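PDB 2R7H: putative D-alanine N-acetyltransferase of GNAT family, which probably transfers an acyl group, most likely acetyl from acetyl-coenzyme A, to an amine, although its substrate has not been established. Local coordinates for residues B[25-29]-B[56-60]; B[67-71]-B[82-87]; B[127-131]-B[172-177]; B[145-149]-B[169-173]. One frame throughout, in Å; residues are numbered along the deposited sequence.

In the fold
All four contacts belong to one GNAT fold, a mixed sheet flanked by helices. Contact 1 lies at one end, where helix 46-61 meets the loop after strand 21-23. It touches contact 2, the hairpin of strands 69-75 and 78-87: His-59 ND1 lies 2.9 Å from Tyr-68 O, a probable hydrogen bond. Contact 2 also brings Tyr-68 to the pocket it shares with Tyr-98 and Trp-99, which holds 2-ethoxyethanol, probably from the crystallisation liquor. Contacts 3 and 4 lie farther along the sheet and share Tyr-172 and Arg-173 of strand 167-175. Their centres are about 13 Å apart. The centres of contacts 1 and 4 are about 28 Å apart, on opposite sides of the chain's centre.

Contact 1. Residues B[25-29]-B[56-60]; sequences QVLPQ and VDEHL
Val-26 meets three side chains of helix 46-61: His-59, Val-56 and Leu-60. Its two methyls divide the work. CG2 sits over one face of the His-59 ring, 3.7 Å from the ring centroid and 25° off the normal. This is a CH-pi contact, displaced toward the CD2 rim. CG2 of Val-26 comes within 3.3 Å of His-59 CD2. The ring is also held at ND1, which probably hydrogen-bonds to Tyr-68 O. CG1 of Val-26 stands anti to the backbone N (chi1 179°) and packs between Val-56 and Leu-60. It lies 3.7 Å from Val-56 CG1 and equally far from Leu-60 CG. Val-56 and Leu-60 are one helical turn apart, joined by the bond from Leu-60 N to Val-56 O.

In the GNAT fold this is the connection that leaves the first strand and enters helix 30-41. Here it passes across the C-terminal part of helix 46-61. Phe-70 and Phe-72 of strand 69-75 also touch Val-26, which therefore lies between helix and sheet.

At Leu-27 the backbone takes over from the side chain. Leu-27 O is 3.6 Å from Leu-60 CD1, while Leu-27 N is bonded to the carboxylate of Asp-30. Pro-28 follows, and its CA rests 3.8 Å from the same methyl, Leu-60 CD1.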
# COMPACT_ATOMS: atom_id res chain seq x y z
N GLN B 25 -4.17 23.55 -5.52
CA GLN B 25 -5.36 23.70 -4.67
C GLN B 25 -6.51 22.89 -5.23
O GLN B 25 -6.78 23.00 -6.39
CB GLN B 25 -5.78 25.18 -4.58
CG GLN B 25 -6.88 25.46 -3.53
CD GLN B 25 -7.31 26.93 -3.47
OE1 GLN B 25 -7.35 27.64 -4.49
NE2 GLN B 25 -7.69 27.37 -2.27
N VAL B 26 -7.19 22.10 -4.39
CA VAL B 26 -8.31 21.29 -4.82
C VAL B 26 -9.57 22.11 -4.62
O VAL B 26 -9.80 22.64 -3.53
CB VAL B 26 -8.43 19.97 -4.02
CG1 VAL B 26 -9.63 19.17 -4.48
CG2 VAL B 26 -7.20 19.17 -4.20
N LEU B 27 -10.35 22.24 -5.68
CA LEU B 27 -11.59 22.98 -5.69
C LEU B 27 -12.74 21.97 -5.81
O LEU B 27 -12.51 20.82 -6.18
CB LEU B 27 -11.61 23.96 -6.87
CG LEU B 27 -10.41 24.91 -6.95
CD1 LEU B 27 -10.49 25.76 -8.19
CD2 LEU B 27 -10.29 25.78 -5.72
N PRO B 28 -13.99 22.38 -5.48
CA PRO B 28 -15.16 21.47 -5.62
C PRO B 28 -15.42 20.91 -7.04
O PRO B 28 -15.91 19.78 -7.18
CB PRO B 28 -16.32 22.35 -5.17
CG PRO B 28 -15.69 23.37 -4.27
CD PRO B 28 -14.38 23.68 -4.91
N GLN B 29 -15.08 21.70 -8.07
CA GLN B 29 -15.23 21.29 -9.47
C GLN B 29 -14.31 20.13 -9.88
O GLN B 29 -14.61 19.38 -10.82
CB GLN B 29 -14.87 22.49 -10.37
N VAL B 56 -10.05 12.78 -4.57
CA VAL B 56 -10.24 14.22 -4.68
C VAL B 56 -11.27 14.67 -3.64
O VAL B 56 -11.13 15.75 -3.04
CB VAL B 56 -10.68 14.64 -6.10
CG1 VAL B 56 -10.94 16.12 -6.15
CG2 VAL B 56 -9.61 14.25 -7.13
N ASP B 57 -12.31 13.86 -3.44
CA ASP B 57 -13.35 14.15 -2.45
C ASP B 57 -12.79 14.09 -1.02
O ASP B 57 -13.11 14.97 -0.22
CB ASP B 57 -14.56 13.23 -2.62
CG ASP B 57 -15.33 13.49 -3.90
OD1 ASP B 57 -15.41 14.66 -4.36
OD2 ASP B 57 -15.92 12.52 -4.43
N GLU B 58 -11.97 13.08 -0.70
CA GLU B 58 -11.36 12.98 0.64
C GLU B 58 -10.46 14.21 0.93
O GLU B 58 -10.39 14.65 2.08
CB GLU B 58 -10.61 11.65 0.88
CG GLU B 58 -11.49 10.41 1.05
N HIS B 59 -9.79 14.75 -0.10
CA HIS B 59 -8.97 15.96 0.06
C HIS B 59 -9.90 17.14 0.34
O HIS B 59 -9.53 18.06 1.07
CB HIS B 59 -8.11 16.25 -1.16
CG HIS B 59 -7.14 17.36 -0.96
ND1 HIS B 59 -5.79 17.15 -0.79
CD2 HIS B 59 -7.31 18.71 -0.89
CE1 HIS B 59 -5.17 18.30 -0.63
NE2 HIS B 59 -6.07 19.27 -0.69
N LEU B 60 -11.09 17.14 -0.29
CA LEU B 60 -12.09 18.19 -0.03
C LEU B 60 -12.75 18.02 1.36
O LEU B 60 -13.05 19.02 2.00
CB LEU B 60 -13.15 18.27 -1.14
CG LEU B 60 -12.73 18.93 -2.45
CD1 LEU B 60 -13.75 18.66 -3.55
CD2 LEU B 60 -12.53 20.42 -2.23

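Contact 2. Residues B[67-71]-B[82-87]; sequences GYHFV and YACYGP
His-69 and Tyr-85 face each other as a hydrogen-bonded antiparallel pair. His-69 N reaches Tyr-85 O at 2.7 Å, and Tyr-85 N returns a bond to His-69 O. Tyr-85 CG stands between its backbone N and carbonyl carbon (chi1 74°). This lays the ring against His-69, whose CB lies over its face, 3.7 Å from the Tyr-85 centroid. The two rings are near parallel but slid apart and barely overlap. A water binds Tyr-85 OH at 2.5 Å and reaches Phe-70 O only weakly.

Phe-70 and Cys-84 form the next, non-hydrogen-bonded pair, on the other face. Cys-84 SG is anti to its backbone N (chi1 -179°) and meets Phe-70 CE2 obliquely at 3.7 Å, a sulfur-aromatic contact. Tyr-82 runs beside Phe-70, pointing the same way, and the rings meet edge to edge with CD2 of Phe-70 4.0 Å from CD2 of Tyr-82. Tyr-82 OH is bonded to Trp-99 NE1.

A second water bridges Gly-67 O and Pro-87 O beyond the His-69/Tyr-85 pair. The whole is an antiparallel beta hairpin in the GNAT sheet. Tyr-68, just before strand 69-75, lines the pocket of a 2-ethoxyethanol that is probably from the crystallisation liquor.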
# COMPACT_ATOMS: atom_id res chain seq x y z
N GLY B 67 -3.53 12.69 3.02
CA GLY B 67 -2.28 12.19 2.44
C GLY B 67 -2.27 12.03 0.92
O GLY B 67 -1.42 11.31 0.39
N TYR B 68 -3.20 12.69 0.24
CA TYR B 68 -3.32 12.65 -1.21
C TYR B 68 -3.13 14.09 -1.70
O TYR B 68 -3.88 14.98 -1.32
CB TYR B 68 -4.66 12.07 -1.68
CG TYR B 68 -4.86 10.67 -1.20
CD1 TYR B 68 -4.01 9.67 -1.64
CD2 TYR B 68 -5.91 10.32 -0.35
CE1 TYR B 68 -4.12 8.37 -1.22
CE2 TYR B 68 -6.04 8.99 0.09
CZ TYR B 68 -5.13 8.03 -0.36
OH TYR B 68 -5.19 6.70 0.02
N HIS B 69 -2.13 14.27 -2.54
CA HIS B 69 -1.76 15.54 -3.13
C HIS B 69 -2.01 15.45 -4.62
O HIS B 69 -1.97 14.35 -5.21
CB HIS B 69 -0.30 15.81 -2.84
CG HIS B 69 -0.01 15.92 -1.39
ND1 HIS B 69 0.12 17.13 -0.75
CD2 HIS B 69 0.07 14.98 -0.42
CE1 HIS B 69 0.35 16.93 0.53
NE2 HIS B 69 0.32 15.63 0.76
N PHE B 70 -2.22 16.61 -5.22
CA PHE B 70 -2.56 16.75 -6.63
C PHE B 70 -1.85 17.89 -7.33
O PHE B 70 -1.56 18.90 -6.70
CB PHE B 70 -4.07 17.09 -6.72
CG PHE B 70 -4.97 16.03 -6.17
CD1 PHE B 70 -5.33 16.03 -4.84
CD2 PHE B 70 -5.39 15.01 -6.97
CE1 PHE B 70 -6.13 15.03 -4.31
CE2 PHE B 70 -6.18 14.00 -6.45
CZ PHE B 70 -6.55 14.02 -5.12
N VAL B 71 -1.57 17.70 -8.63
CA VAL B 71 -1.04 18.78 -9.52
C VAL B 71 -1.99 18.69 -10.72
O VAL B 71 -2.02 17.66 -11.40
CB VAL B 71 0.42 18.62 -10.03
CG1 VAL B 71 0.75 19.80 -10.96
CG2 VAL B 71 1.44 18.50 -8.88
N TYR B 82 -3.79 15.58 -14.99
CA TYR B 82 -3.40 15.77 -13.59
C TYR B 82 -2.57 14.60 -13.10
O TYR B 82 -2.50 13.54 -13.76
CB TYR B 82 -4.63 15.95 -12.67
CG TYR B 82 -5.29 14.68 -12.22
CD1 TYR B 82 -5.92 13.84 -13.12
CD2 TYR B 82 -5.32 14.34 -10.88
CE1 TYR B 82 -6.51 12.66 -12.70
CE2 TYR B 82 -5.90 13.17 -10.45
CZ TYR B 82 -6.49 12.33 -11.36
OH TYR B 82 -7.09 11.19 -10.91
N ALA B 83 -1.94 14.81 -11.95
CA ALA B 83 -1.13 13.79 -11.27
C ALA B 83 -1.68 13.71 -9.83
O ALA B 83 -2.11 14.73 -9.28
CB ALA B 83 0.28 14.16 -11.25
N CYS B 84 -1.69 12.52 -9.27
CA CYS B 84 -2.16 12.23 -7.91
C CYS B 84 -0.98 11.51 -7.23
O CYS B 84 -0.36 10.57 -7.78
CB CYS B 84 -3.40 11.31 -7.94
SG CYS B 84 -3.96 10.99 -6.24
N TYR B 85 -0.61 11.96 -6.05
CA TYR B 85 0.53 11.37 -5.35
C TYR B 85 0.45 11.62 -3.85
O TYR B 85 -0.39 12.34 -3.39
CB TYR B 85 1.86 11.94 -5.93
CG TYR B 85 2.15 13.34 -5.52
CD1 TYR B 85 1.58 14.42 -6.15
CD2 TYR B 85 2.98 13.58 -4.42
CE1 TYR B 85 1.85 15.69 -5.71
CE2 TYR B 85 3.25 14.81 -4.00
CZ TYR B 85 2.69 15.87 -4.63
OH TYR B 85 2.98 17.10 -4.14
N GLY B 86 1.36 11.02 -3.08
CA GLY B 86 1.32 11.25 -1.64
C GLY B 86 2.42 10.58 -0.87
O GLY B 86 3.10 9.71 -1.39
N PRO B 87 2.63 11.01 0.39
CA PRO B 87 3.69 10.32 1.13
C PRO B 87 3.32 8.88 1.47
O PRO B 87 2.16 8.56 1.77
CB PRO B 87 3.82 11.13 2.40
CG PRO B 87 2.42 11.70 2.62
CD PRO B 87 2.01 12.07 1.20
O HOH W 1 -0.13 8.81 0.57
O HOH W 2 1.28 18.84 -4.79

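Contact 3. Residues B[127-131]-B[172-177]; sequences GGRLL and YRLEVA
Leu-131 and Leu-174 satisfy each other's backbone as a hydrogen-bonded antiparallel pair. Leu-131 N donates to Leu-174 O at 2.9 Å, in the carbonyl plane. Leu-174 N donates back to Leu-131 O at 2.8 Å. A third bond runs from Val-176 N to Arg-129 O, also 2.8 Å long, but the donor stands 39° above the carbonyl plane. This bond lies where segment 172-177 leaves the strand. Between these bonds Leu-130 and Glu-175 form a non-hydrogen-bonded pair. Leu-130 CA is 3.4 Å from Leu-174 O, a CA-H...O contact.

The side chains on the Leu-130 face combine charge with apolar cover. Arg-173 is extended from CG to NE. Its NE donates to Glu-175 OE2 at 3.1 Å, close to the guanidinium plane and on the anti lone pair of that oxygen. This bond is part of a salt bridge within the strand. Leu-130 CD2 sits over one face of the same guanidinium, 3.6 Å from Arg-173 NH2. Arg-173 NH1 has further partners in Glu-156 and in the Lys-160 carbonyl of the second subunit. Arg-129 NH2 is bonded to Glu-92 O, and its NH1 to Ala-161 O of the second subunit.

On the other face Leu-131 and Leu-174 pack against helix 111-125. The backbone bonds thus join strands 130-136 and 167-175, while both arginines direct part of their bonding capacity to the dimer partner. The salt bridges to Glu-175 and Glu-156 probably offset the charge of Arg-173, with the like charge of Arg-129 nearby.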
# COMPACT_ATOMS: atom_id res chain seq x y z
N GLY B 127 11.25 17.47 1.44
CA GLY B 127 12.34 16.64 1.90
C GLY B 127 12.37 15.21 1.40
O GLY B 127 13.12 14.39 1.94
N GLY B 128 11.62 14.91 0.34
CA GLY B 128 11.58 13.55 -0.17
C GLY B 128 12.86 13.08 -0.83
O GLY B 128 13.58 13.88 -1.44
N ARG B 129 13.15 11.79 -0.65
CA ARG B 129 14.30 11.10 -1.21
C ARG B 129 13.90 10.23 -2.39
O ARG B 129 14.66 10.13 -3.33
CB ARG B 129 14.89 10.14 -0.15
CG ARG B 129 15.24 10.78 1.18
CD ARG B 129 15.63 9.78 2.28
NE ARG B 129 14.55 8.83 2.57
CZ ARG B 129 14.50 7.57 2.17
NH1 ARG B 129 15.48 7.00 1.48
NH2 ARG B 129 13.46 6.83 2.50
N LEU B 130 12.72 9.58 -2.30
CA LEU B 130 12.25 8.63 -3.31
C LEU B 130 10.84 8.82 -3.76
O LEU B 130 10.02 9.21 -2.98
CB LEU B 130 12.30 7.22 -2.71
CG LEU B 130 13.70 6.69 -2.34
CD1 LEU B 130 13.61 5.40 -1.46
CD2 LEU B 130 14.38 6.49 -3.62
N LEU B 131 10.59 8.52 -5.02
CA LEU B 131 9.24 8.56 -5.59
C LEU B 131 9.08 7.21 -6.25
O LEU B 131 9.89 6.87 -7.13
CB LEU B 131 9.04 9.65 -6.64
CG LEU B 131 7.64 9.75 -7.28
CD1 LEU B 131 6.59 9.99 -6.23
CD2 LEU B 131 7.56 10.83 -8.38
N TYR B 172 8.67 0.85 -9.99
CA TYR B 172 9.62 1.77 -10.53
C TYR B 172 10.06 2.73 -9.46
O TYR B 172 9.27 3.25 -8.70
CB TYR B 172 9.00 2.53 -11.74
CG TYR B 172 8.98 1.71 -13.00
CD1 TYR B 172 10.12 1.60 -13.80
CD2 TYR B 172 7.83 1.07 -13.41
CE1 TYR B 172 10.12 0.84 -14.95
CE2 TYR B 172 7.83 0.32 -14.57
CZ TYR B 172 8.96 0.20 -15.31
OH TYR B 172 8.92 -0.56 -16.44
N ARG B 173 11.34 2.99 -9.42
CA ARG B 173 11.95 3.85 -8.43
C ARG B 173 12.57 5.13 -9.04
O ARG B 173 13.26 5.04 -10.04
CB ARG B 173 13.13 3.06 -7.85
CG ARG B 173 13.96 3.72 -6.75
CD ARG B 173 15.28 3.05 -6.69
NE ARG B 173 16.10 3.59 -5.63
CZ ARG B 173 15.99 3.23 -4.36
NH1 ARG B 173 15.04 2.38 -3.94
NH2 ARG B 173 16.81 3.80 -3.49
N LEU B 174 12.32 6.30 -8.44
CA LEU B 174 13.00 7.54 -8.87
C LEU B 174 13.65 8.14 -7.64
O LEU B 174 12.98 8.42 -6.66
CB LEU B 174 12.04 8.58 -9.46
CG LEU B 174 12.65 9.87 -10.04
CD1 LEU B 174 13.39 9.60 -11.32
CD2 LEU B 174 11.55 10.85 -10.34
N GLU B 175 14.96 8.29 -7.67
CA GLU B 175 15.69 8.94 -6.57
C GLU B 175 15.55 10.42 -6.88
O GLU B 175 15.89 10.88 -7.98
CB GLU B 175 17.14 8.50 -6.52
CG GLU B 175 17.24 7.00 -6.23
CD GLU B 175 18.63 6.47 -6.10
OE1 GLU B 175 19.58 7.26 -6.02
OE2 GLU B 175 18.76 5.22 -6.05
N VAL B 176 15.00 11.13 -5.90
CA VAL B 176 14.68 12.58 -5.96
C VAL B 176 15.72 13.52 -5.28
O VAL B 176 15.77 14.73 -5.57
CB VAL B 176 13.21 12.77 -5.43
CG1 VAL B 176 13.05 13.97 -4.62
CG2 VAL B 176 12.18 12.65 -6.59
N ALA B 177 16.55 12.97 -4.41
CA ALA B 177 17.55 13.74 -3.71
C ALA B 177 18.71 12.80 -3.43
O ALA B 177 18.92 11.84 -4.20
CB ALA B 177 16.97 14.30 -2.43
OXT ALA B 177 19.44 12.94 -2.44

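Contact 4. Residues B[145-149]-B[169-173]; sequences RRFYE and KIIYR
Tyr-172 OH donates a hydrogen bond to Glu-149 OE2 at 2.8 Å. The hydroxyl meets the carboxylate from above its plane, 42° out of it. Glu-149 OE2 lies at the edge of the Tyr-172 ring, near its plane, and the carboxylate is turned steeply against the ring. Glu-149 is extended beyond CG, which brings the carboxylate from an exposed position on the helix to the phenol. Its CG also passes 3.6 Å from Tyr-172 CE1.

The phenol oxygen also has carbon neighbours. CB, CG and CD of Arg-145 run alongside it, with CB 3.3 Å from Tyr-172 OH. The Arg-145 chain bends at chi3 beyond this point. Its NH1 is bonded to the carbonyl oxygen of Ile-138, so the charged end serves a loop while the aliphatic part packs on the tyrosine.

Tyr-148 comes to the Tyr-172 ring over one face. Its CB is 4.2 Å from the ring centroid and nearly on the normal, a CH-pi contact. The two aromatic rings are oblique, their planes at 45°, and they touch where Tyr-148 CD2 is 3.9 Å from Tyr-172 CD2. Tyr-172 is thus held at its hydroxyl, along its edge and over a face by three side chains within about one turn of a helix.

The helix is 142-150, and it lies on strand 167-175 with the short segments running at 22° to each other. Helix 142-150 thus runs roughly along strand 167-175. Through Tyr-148 it also touches Ala-133 of strand 130-136, while Tyr-172 itself reaches Ala-155 of strand 154-159 in the GNAT sheet.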
# COMPACT_ATOMS: atom_id res chain seq x y z
N ARG B 145 5.17 2.06 -18.98
CA ARG B 145 6.52 1.63 -18.56
C ARG B 145 7.62 2.44 -19.26
O ARG B 145 8.62 2.79 -18.63
CB ARG B 145 6.71 0.11 -18.78
CG ARG B 145 5.84 -0.73 -17.89
CD ARG B 145 6.24 -2.19 -17.86
NE ARG B 145 6.17 -2.88 -19.15
CZ ARG B 145 5.06 -3.35 -19.71
NH1 ARG B 145 3.87 -3.15 -19.16
NH2 ARG B 145 5.12 -3.98 -20.88
N ARG B 146 7.43 2.72 -20.57
CA ARG B 146 8.35 3.53 -21.40
C ARG B 146 8.43 4.92 -20.80
O ARG B 146 9.53 5.45 -20.61
CB ARG B 146 7.90 3.59 -22.88
N PHE B 147 7.26 5.50 -20.51
CA PHE B 147 7.17 6.82 -19.89
C PHE B 147 8.03 6.92 -18.63
O PHE B 147 8.86 7.83 -18.50
CB PHE B 147 5.71 7.15 -19.56
CG PHE B 147 5.52 8.44 -18.85
CD1 PHE B 147 5.54 9.65 -19.56
CD2 PHE B 147 5.27 8.48 -17.49
CE1 PHE B 147 5.36 10.83 -18.92
CE2 PHE B 147 5.08 9.67 -16.86
CZ PHE B 147 5.12 10.85 -17.57
N TYR B 148 7.83 5.96 -17.72
CA TYR B 148 8.59 5.91 -16.48
C TYR B 148 10.08 5.72 -16.72
O TYR B 148 10.88 6.44 -16.13
CB TYR B 148 8.05 4.86 -15.49
CG TYR B 148 6.65 5.12 -14.94
CD1 TYR B 148 6.26 6.41 -14.50
CD2 TYR B 148 5.76 4.08 -14.71
CE1 TYR B 148 5.00 6.65 -14.00
CE2 TYR B 148 4.49 4.33 -14.17
CZ TYR B 148 4.14 5.62 -13.81
OH TYR B 148 2.90 5.91 -13.26
N GLU B 149 10.43 4.79 -17.60
CA GLU B 149 11.83 4.54 -17.95
C GLU B 149 12.49 5.73 -18.59
O GLU B 149 13.64 6.03 -18.26
CB GLU B 149 11.95 3.29 -18.81
CG GLU B 149 11.64 2.04 -17.97
CD GLU B 149 11.50 0.75 -18.75
OE1 GLU B 149 11.68 0.74 -19.99
OE2 GLU B 149 11.18 -0.28 -18.09
N LYS B 169 3.20 -6.98 -11.24
CA LYS B 169 3.29 -5.60 -10.79
C LYS B 169 4.74 -5.27 -10.92
O LYS B 169 5.56 -6.05 -10.42
CB LYS B 169 2.87 -5.40 -9.32
CG LYS B 169 2.93 -3.88 -8.91
CD LYS B 169 2.22 -3.58 -7.63
CE LYS B 169 2.87 -4.07 -6.44
NZ LYS B 169 2.20 -3.48 -5.22
N ILE B 170 5.07 -4.15 -11.57
CA ILE B 170 6.45 -3.69 -11.72
C ILE B 170 6.53 -2.42 -10.86
O ILE B 170 5.66 -1.54 -10.98
CB ILE B 170 6.90 -3.35 -13.16
CG1 ILE B 170 6.85 -4.58 -14.09
CG2 ILE B 170 8.40 -2.86 -13.15
CD1 ILE B 170 5.54 -5.13 -14.33
N ILE B 171 7.55 -2.34 -10.00
CA ILE B 171 7.73 -1.18 -9.11
C ILE B 171 8.93 -0.41 -9.63
O ILE B 171 10.05 -0.97 -9.75
CB ILE B 171 7.93 -1.56 -7.62
CG1 ILE B 171 6.76 -2.44 -7.11
CG2 ILE B 171 8.01 -0.28 -6.77
CD1 ILE B 171 6.91 -2.99 -5.68
N TYR B 172 8.67 0.85 -9.99
CA TYR B 172 9.62 1.77 -10.53
C TYR B 172 10.06 2.73 -9.46
O TYR B 172 9.27 3.25 -8.70
CB TYR B 172 9.00 2.53 -11.74
CG TYR B 172 8.98 1.71 -13.00
CD1 TYR B 172 10.12 1.60 -13.80
CD2 TYR B 172 7.83 1.07 -13.41
CE1 TYR B 172 10.12 0.84 -14.95
CE2 TYR B 172 7.83 0.32 -14.57
CZ TYR B 172 8.96 0.20 -15.31
OH TYR B 172 8.92 -0.56 -16.44
N ARG B 173 11.34 2.99 -9.42
CA ARG B 173 11.95 3.85 -8.43
C ARG B 173 12.57 5.13 -9.04
O ARG B 173 13.26 5.04 -10.04
CB ARG B 173 13.13 3.06 -7.85
CG ARG B 173 13.96 3.72 -6.75
CD ARG B 173 15.28 3.05 -6.69
NE ARG B 173 16.10 3.59 -5.63
CZ ARG B 173 15.99 3.23 -4.36
NH1 ARG B 173 15.04 2.38 -3.94
NH2 ARG B 173 16.81 3.80 -3.49